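Local coordinates for cell surface protein (PDB 4GT6) that is of unknown function but, as an extracellular protein built of BspA-type leucine-rich repeats, probably binds other proteins at the bacterial cell surface, at residues 187-201 against 210-224. Sequence-based numbering, arbitrary orientation.
Sequences IHIPAKVTRIGTNAF and ITSDSESYPAIDNVL. With EDO (1,2-ethanediol), chain F; EDO (1,2-ethanediol), chain J; EDO (1,2-ethanediol), chain L.
Ile196 lies across one face of the Tyr217 ring, the two side chains sliding past each other in opposite directions, its CG1 3.6 Å from the ring centroid and only 9° off the normal, a close CH-pi contact. CD1 carries on over the ring to Tyr217 CG and CD1. Leu224 extends this apolar core: its CD2 meets Ile196 CD1, while its CD1 meets Ile189 CG1, 3.9 Å away, the two side chains reaching toward each other. Val193 CG1 comes crosswise to Tyr217 CD2, and the Thr194 carbonyl lies at the ring's edge.

At the far end of the ring, Tyr217 OH accepts from Ile196 N at 3.0 Å and also bonds Glu226. Were Tyr217 an alanine, Ile196 N would probably lose its acceptor, Glu226 its hydroxyl partner, and Ile196 the ring face it rests on. Ser214, its OG swung anti to the backbone N (chi1 170°), donates to Val193 O at 2.7 Å in the carbonyl plane and accepts from Tyr217 N, tying the turn at Pro190-Val193 to the next coil.

Strands 187-189 and 210-212 run parallel, joined by Thr211 N to Ile187 O, Ile189 N to Thr211 O and, just past the strand, Asp213 N to Ile189 O (2.9 Å). On the exposed face the His188 ring bridges two partners at its edge: ND1 bonds Thr211 OG1 at 2.7 Å, and NE2 donates weakly to Asp213 OD2, the carboxylate turned 71° from the ring.

This is successive-coil stacking in a leucine-rich-repeat solenoid: aliphatic and aromatic groups fill the interior, and serine and tyrosine hydroxyls satisfy backbone groups the short strands do not pair.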
loop_
_atom_site.group_PDB
_atom_site.type_symbol
_atom_site.label_atom_id
_atom_site.label_comp_id
_atom_site.label_asym_id
_atom_site.label_seq_id
_atom_site.Cartn_x
_atom_site.Cartn_y
_atom_site.Cartn_z
ATOM N N ILE A 187 12.494 -6.595 -0.665
ATOM C CA ILE A 187 11.631 -6.627 -1.848
ATOM C C ILE A 187 12.403 -7.201 -3.031
ATOM O O ILE A 187 13.532 -6.763 -3.272
ATOM C CB ILE A 187 11.127 -5.189 -2.222
ATOM C CG1 ILE A 187 10.232 -4.547 -1.164
ATOM C CG2 ILE A 187 10.419 -5.172 -3.575
ATOM C CD1 ILE A 187 10.145 -3.019 -1.401
ATOM N N HIS A 188 11.795 -8.140 -3.793
ATOM C CA HIS A 188 12.365 -8.575 -5.061
ATOM C C HIS A 188 11.300 -8.346 -6.123
ATOM O O HIS A 188 10.179 -8.856 -6.000
ATOM C CB HIS A 188 12.882 -10.018 -5.082
ATOM C CG HIS A 188 13.384 -10.403 -6.449
ATOM N ND1 HIS A 188 14.571 -9.902 -6.944
ATOM C CD2 HIS A 188 12.782 -11.138 -7.417
ATOM C CE1 HIS A 188 14.689 -10.395 -8.168
ATOM N NE2 HIS A 188 13.640 -11.152 -8.491
ATOM N N ILE A 189 11.628 -7.530 -7.132
ATOM C CA ILE A 189 10.732 -7.244 -8.251
ATOM C C ILE A 189 11.006 -8.264 -9.355
ATOM O O ILE A 189 12.113 -8.250 -9.910
ATOM C CB ILE A 189 10.907 -5.777 -8.765
ATOM C CG1 ILE A 189 10.789 -4.726 -7.606
ATOM C CG2 ILE A 189 9.941 -5.494 -9.917
ATOM C CD1 ILE A 189 9.436 -4.717 -6.783
ATOM N N PRO A 190 10.034 -9.143 -9.718
ATOM C CA PRO A 190 10.313 -10.125 -10.785
ATOM C C PRO A 190 10.464 -9.453 -12.161
ATOM O O PRO A 190 10.021 -8.313 -12.370
ATOM C CB PRO A 190 9.134 -11.096 -10.708
ATOM C CG PRO A 190 8.063 -10.381 -9.990
ATOM C CD PRO A 190 8.687 -9.318 -9.134
ATOM N N ALA A 191 11.122 -10.162 -13.108
ATOM C CA ALA A 191 11.477 -9.668 -14.449
ATOM C C ALA A 191 10.343 -9.088 -15.284
ATOM O O ALA A 191 10.574 -8.119 -16.005
ATOM C CB ALA A 191 12.163 -10.769 -15.252
ATOM N N LYS A 192 9.130 -9.644 -15.181
ATOM C CA LYS A 192 8.027 -9.202 -16.038
ATOM C C LYS A 192 7.243 -8.001 -15.505
ATOM O O LYS A 192 6.284 -7.580 -16.149
ATOM C CB LYS A 192 7.081 -10.380 -16.291
ATOM C CG LYS A 192 7.675 -11.337 -17.336
ATOM C CD LYS A 192 7.106 -12.751 -17.278
ATOM C CE LYS A 192 5.599 -12.832 -17.278
ATOM N NZ LYS A 192 5.085 -13.510 -18.486
ATOM N N VAL A 193 7.639 -7.432 -14.365
ATOM C CA VAL A 193 6.911 -6.275 -13.849
ATOM C C VAL A 193 7.110 -5.050 -14.780
ATOM O O VAL A 193 8.250 -4.603 -15.000
ATOM C CB VAL A 193 7.301 -5.960 -12.385
ATOM C CG1 VAL A 193 6.667 -4.623 -11.945
ATOM C CG2 VAL A 193 6.851 -7.106 -11.455
ATOM N N THR A 194 6.003 -4.515 -15.318
ATOM C CA THR A 194 6.064 -3.334 -16.202
ATOM C C THR A 194 5.283 -2.161 -15.616
ATOM O O THR A 194 5.285 -1.066 -16.203
ATOM C CB THR A 194 5.578 -3.650 -17.625
ATOM O OG1 THR A 194 4.227 -4.117 -17.543
ATOM C CG2 THR A 194 6.499 -4.640 -18.362
ATOM N N ARG A 195 4.629 -2.380 -14.455
ATOM C CA ARG A 195 3.896 -1.316 -13.771
ATOM C C ARG A 195 3.974 -1.502 -12.269
ATOM O O ARG A 195 3.700 -2.585 -11.750
ATOM C CB ARG A 195 2.417 -1.249 -14.224
ATOM C CG ARG A 195 1.569 -0.246 -13.407
ATOM C CD ARG A 195 0.224 0.043 -14.052
ATOM N NE ARG A 195 -0.672 -1.115 -13.977
ATOM C CZ ARG A 195 -0.937 -1.933 -14.990
ATOM N NH1 ARG A 195 -0.389 -1.723 -16.182
ATOM N NH2 ARG A 195 -1.743 -2.971 -14.818
ATOM N N ILE A 196 4.327 -0.431 -11.570
ATOM C CA ILE A 196 4.274 -0.386 -10.107
ATOM C C ILE A 196 3.475 0.871 -9.799
ATOM O O ILE A 196 3.909 1.970 -10.145
ATOM C CB ILE A 196 5.647 -0.425 -9.370
ATOM C CG1 ILE A 196 6.460 -1.691 -9.737
ATOM C CG2 ILE A 196 5.410 -0.321 -7.842
ATOM C CD1 ILE A 196 7.804 -1.894 -8.963
ATOM N N GLY A 197 2.300 0.699 -9.208
ATOM C CA GLY A 197 1.395 1.801 -8.934
ATOM C C GLY A 197 1.888 2.706 -7.827
ATOM O O GLY A 197 2.734 2.312 -7.021
ATOM N N THR A 198 1.322 3.906 -7.761
ATOM C CA THR A 198 1.639 4.925 -6.754
ATOM C C THR A 198 1.543 4.337 -5.350
ATOM O O THR A 198 0.528 3.683 -5.069
ATOM C CB THR A 198 0.642 6.100 -6.910
ATOM O OG1 THR A 198 0.534 6.493 -8.282
ATOM C CG2 THR A 198 1.022 7.284 -6.088
ATOM N N ASN A 199 2.537 4.594 -4.469
ATOM C CA ASN A 199 2.537 4.195 -3.060
ATOM C C ASN A 199 2.492 2.681 -2.819
ATOM O O ASN A 199 2.234 2.265 -1.683
ATOM C CB ASN A 199 1.361 4.882 -2.324
ATOM C CG ASN A 199 1.564 6.356 -2.151
ATOM O OD1 ASN A 199 2.671 6.805 -1.872
ATOM N ND2 ASN A 199 0.514 7.151 -2.373
ATOM N N ALA A 200 2.845 1.860 -3.825
ATOM C CA ALA A 200 2.914 0.392 -3.651
ATOM C C ALA A 200 3.794 0.028 -2.467
ATOM O O ALA A 200 3.504 -0.939 -1.772
ATOM C CB ALA A 200 3.471 -0.263 -4.921
ATOM N N PHE A 201 4.881 0.816 -2.222
ATOM C CA PHE A 201 5.800 0.543 -1.123
ATOM C C PHE A 201 5.905 1.726 -0.141
ATOM O O PHE A 201 6.882 1.826 0.611
ATOM C CB PHE A 201 7.187 0.149 -1.683
ATOM C CG PHE A 201 7.109 -1.131 -2.483
ATOM C CD1 PHE A 201 6.917 -2.359 -1.847
ATOM C CD2 PHE A 201 7.166 -1.105 -3.874
ATOM C CE1 PHE A 201 6.827 -3.544 -2.590
ATOM C CE2 PHE A 201 7.074 -2.291 -4.621
ATOM C CZ PHE A 201 6.916 -3.505 -3.972
ATOM N N ILE A 210 16.503 -4.014 -1.614
ATOM C CA ILE A 210 15.662 -4.033 -2.800
ATOM C C ILE A 210 16.447 -4.670 -3.921
ATOM O O ILE A 210 17.571 -4.236 -4.210
ATOM C CB ILE A 210 15.220 -2.582 -3.197
ATOM C CG1 ILE A 210 14.467 -1.861 -2.039
ATOM C CG2 ILE A 210 14.384 -2.601 -4.506
ATOM C CD1 ILE A 210 14.232 -0.386 -2.271
ATOM N N THR A 211 15.879 -5.695 -4.549
ATOM C CA THR A 211 16.494 -6.326 -5.723
ATOM C C THR A 211 15.451 -6.345 -6.823
ATOM O O THR A 211 14.248 -6.277 -6.546
ATOM C CB THR A 211 17.065 -7.740 -5.435
ATOM O OG1 THR A 211 16.009 -8.607 -5.003
ATOM C CG2 THR A 211 18.224 -7.726 -4.435
ATOM N N SER A 212 15.903 -6.403 -8.077
ATOM C CA SER A 212 14.947 -6.398 -9.181
ATOM C C SER A 212 15.542 -7.032 -10.426
ATOM O O SER A 212 16.706 -6.808 -10.729
ATOM C CB SER A 212 14.514 -4.966 -9.502
ATOM O OG SER A 212 13.692 -4.958 -10.659
ATOM N N ASP A 213 14.711 -7.772 -11.179
ATOM C CA ASP A 213 15.076 -8.343 -12.475
ATOM C C ASP A 213 14.339 -7.594 -13.587
ATOM O O ASP A 213 14.454 -7.962 -14.748
ATOM C CB ASP A 213 14.720 -9.841 -12.529
ATOM C CG ASP A 213 15.500 -10.716 -11.576
ATOM O OD1 ASP A 213 16.656 -10.386 -11.280
ATOM O OD2 ASP A 213 14.941 -11.703 -11.105
ATOM N N SER A 214 13.544 -6.578 -13.229
ATOM C CA SER A 214 12.738 -5.818 -14.185
ATOM C C SER A 214 13.517 -4.676 -14.815
ATOM O O SER A 214 14.072 -3.846 -14.084
ATOM C CB SER A 214 11.503 -5.250 -13.489
ATOM O OG SER A 214 10.850 -4.321 -14.341
ATOM N N GLU A 215 13.508 -4.600 -16.167
ATOM C CA GLU A 215 14.174 -3.499 -16.869
ATOM C C GLU A 215 13.379 -2.194 -16.681
ATOM O O GLU A 215 13.973 -1.112 -16.707
ATOM C CB GLU A 215 14.352 -3.821 -18.357
ATOM C CG GLU A 215 15.370 -4.922 -18.618
ATOM C CD GLU A 215 16.835 -4.522 -18.562
ATOM O OE1 GLU A 215 17.189 -3.446 -19.098
ATOM O OE2 GLU A 215 17.638 -5.307 -18.007
ATOM N N SER A 216 12.039 -2.285 -16.455
ATOM C CA SER A 216 11.207 -1.097 -16.238
ATOM C C SER A 216 11.355 -0.561 -14.833
ATOM O O SER A 216 11.133 0.633 -14.607
ATOM C CB SER A 216 9.729 -1.419 -16.466
ATOM O OG SER A 216 9.482 -1.661 -17.833
ATOM N N TYR A 217 11.688 -1.439 -13.869
ATOM C CA TYR A 217 11.800 -1.023 -12.471
ATOM C C TYR A 217 13.103 -1.526 -11.901
ATOM O O TYR A 217 13.116 -2.452 -11.085
ATOM C CB TYR A 217 10.575 -1.506 -11.642
ATOM C CG TYR A 217 9.323 -0.744 -12.022
ATOM C CD1 TYR A 217 8.985 0.449 -11.380
ATOM C CD2 TYR A 217 8.533 -1.156 -13.092
ATOM C CE1 TYR A 217 7.849 1.166 -11.750
ATOM C CE2 TYR A 217 7.433 -0.413 -13.507
ATOM C CZ TYR A 217 7.083 0.737 -12.823
ATOM O OH TYR A 217 5.989 1.440 -13.243
ATOM N N PRO A 218 14.236 -0.961 -12.357
ATOM C CA PRO A 218 15.530 -1.472 -11.873
ATOM C C PRO A 218 15.847 -1.073 -10.443
ATOM O O PRO A 218 15.379 -0.048 -9.937
ATOM C CB PRO A 218 16.540 -0.843 -12.853
ATOM C CG PRO A 218 15.907 0.479 -13.240
ATOM C CD PRO A 218 14.411 0.153 -13.322
ATOM N N ALA A 219 16.662 -1.900 -9.785
ATOM C CA ALA A 219 17.174 -1.561 -8.466
ATOM C C ALA A 219 18.611 -1.119 -8.721
ATOM O O ALA A 219 19.413 -1.899 -9.245
ATOM C CB ALA A 219 17.074 -2.744 -7.500
ATOM N N ILE A 220 18.877 0.183 -8.535
ATOM C CA ILE A 220 20.195 0.757 -8.856
ATOM C C ILE A 220 20.796 1.250 -7.549
ATOM O O ILE A 220 20.209 2.120 -6.883
ATOM C CB ILE A 220 20.045 1.893 -9.898
ATOM C CG1 ILE A 220 19.357 1.416 -11.184
ATOM C CG2 ILE A 220 21.401 2.509 -10.187
ATOM C CD1 ILE A 220 18.958 2.548 -12.162
ATOM N N ASP A 221 21.924 0.650 -7.141
ATOM C CA ASP A 221 22.574 1.002 -5.871
ATOM C C ASP A 221 21.542 0.890 -4.709
ATOM O O ASP A 221 21.392 1.803 -3.886
ATOM C CB ASP A 221 23.218 2.406 -5.958
ATOM C CG ASP A 221 23.923 2.887 -4.690
ATOM O OD1 ASP A 221 24.566 2.056 -4.015
ATOM O OD2 ASP A 221 23.827 4.102 -4.379
ATOM N N ASN A 222 20.796 -0.229 -4.687
ATOM C CA ASN A 222 19.811 -0.581 -3.642
ATOM C C ASN A 222 18.688 0.490 -3.475
ATOM O O ASN A 222 18.278 0.808 -2.368
ATOM C CB ASN A 222 20.525 -0.819 -2.299
ATOM C CG ASN A 222 19.630 -1.479 -1.271
ATOM O OD1 ASN A 222 18.697 -2.182 -1.614
ATOM N ND2 ASN A 222 19.894 -1.255 -0.007
ATOM N N VAL A 223 18.225 1.047 -4.576
ATOM C CA VAL A 223 17.141 2.027 -4.583
ATOM C C VAL A 223 16.247 1.624 -5.735
ATOM O O VAL A 223 16.764 1.260 -6.793
ATOM C CB VAL A 223 17.676 3.490 -4.719
ATOM C CG1 VAL A 223 16.530 4.486 -4.852
ATOM C CG2 VAL A 223 18.573 3.868 -3.541
ATOM N N LEU A 224 14.907 1.662 -5.545
ATOM C CA LEU A 224 14.020 1.261 -6.633
ATOM C C LEU A 224 13.627 2.462 -7.474
ATOM O O LEU A 224 13.200 3.489 -6.938
ATOM C CB LEU A 224 12.753 0.576 -6.071
ATOM C CG LEU A 224 11.839 -0.104 -7.107
ATOM C CD1 LEU A 224 12.551 -1.277 -7.828
ATOM C CD2 LEU A 224 10.565 -0.627 -6.406
HETATM C C1 EDO F . 5.516 3.892 -6.657
HETATM O O1 EDO F . 5.151 4.936 -5.712
HETATM C C2 EDO F . 5.143 4.338 -8.107
HETATM O O2 EDO F . 5.815 3.615 -9.147
HETATM C C1 EDO J . 8.222 -8.103 -2.077
HETATM O O1 EDO J . 9.152 -8.971 -2.696
HETATM C C2 EDO J . 7.111 -7.767 -3.085
HETATM O O2 EDO J . 7.702 -7.210 -4.252
HETATM C C1 EDO L . -0.672 10.398 -2.852
HETATM O O1 EDO L . 0.606 10.127 -2.299
HETATM C C2 EDO L . -0.593 11.066 -4.236
HETATM O O2 EDO L . -0.244 10.099 -5.198
HETATM O O HOH W 1 15.361 -8.765 -2.260
HETATM O O HOH W 2 12.395 -6.883 -17.612
HETATM O O HOH W 3 12.261 -12.576 -12.236
HETATM O O HOH W 4 10.277 -4.219 -17.800
HETATM O O HOH W 5 6.987 -0.127 -17.979
#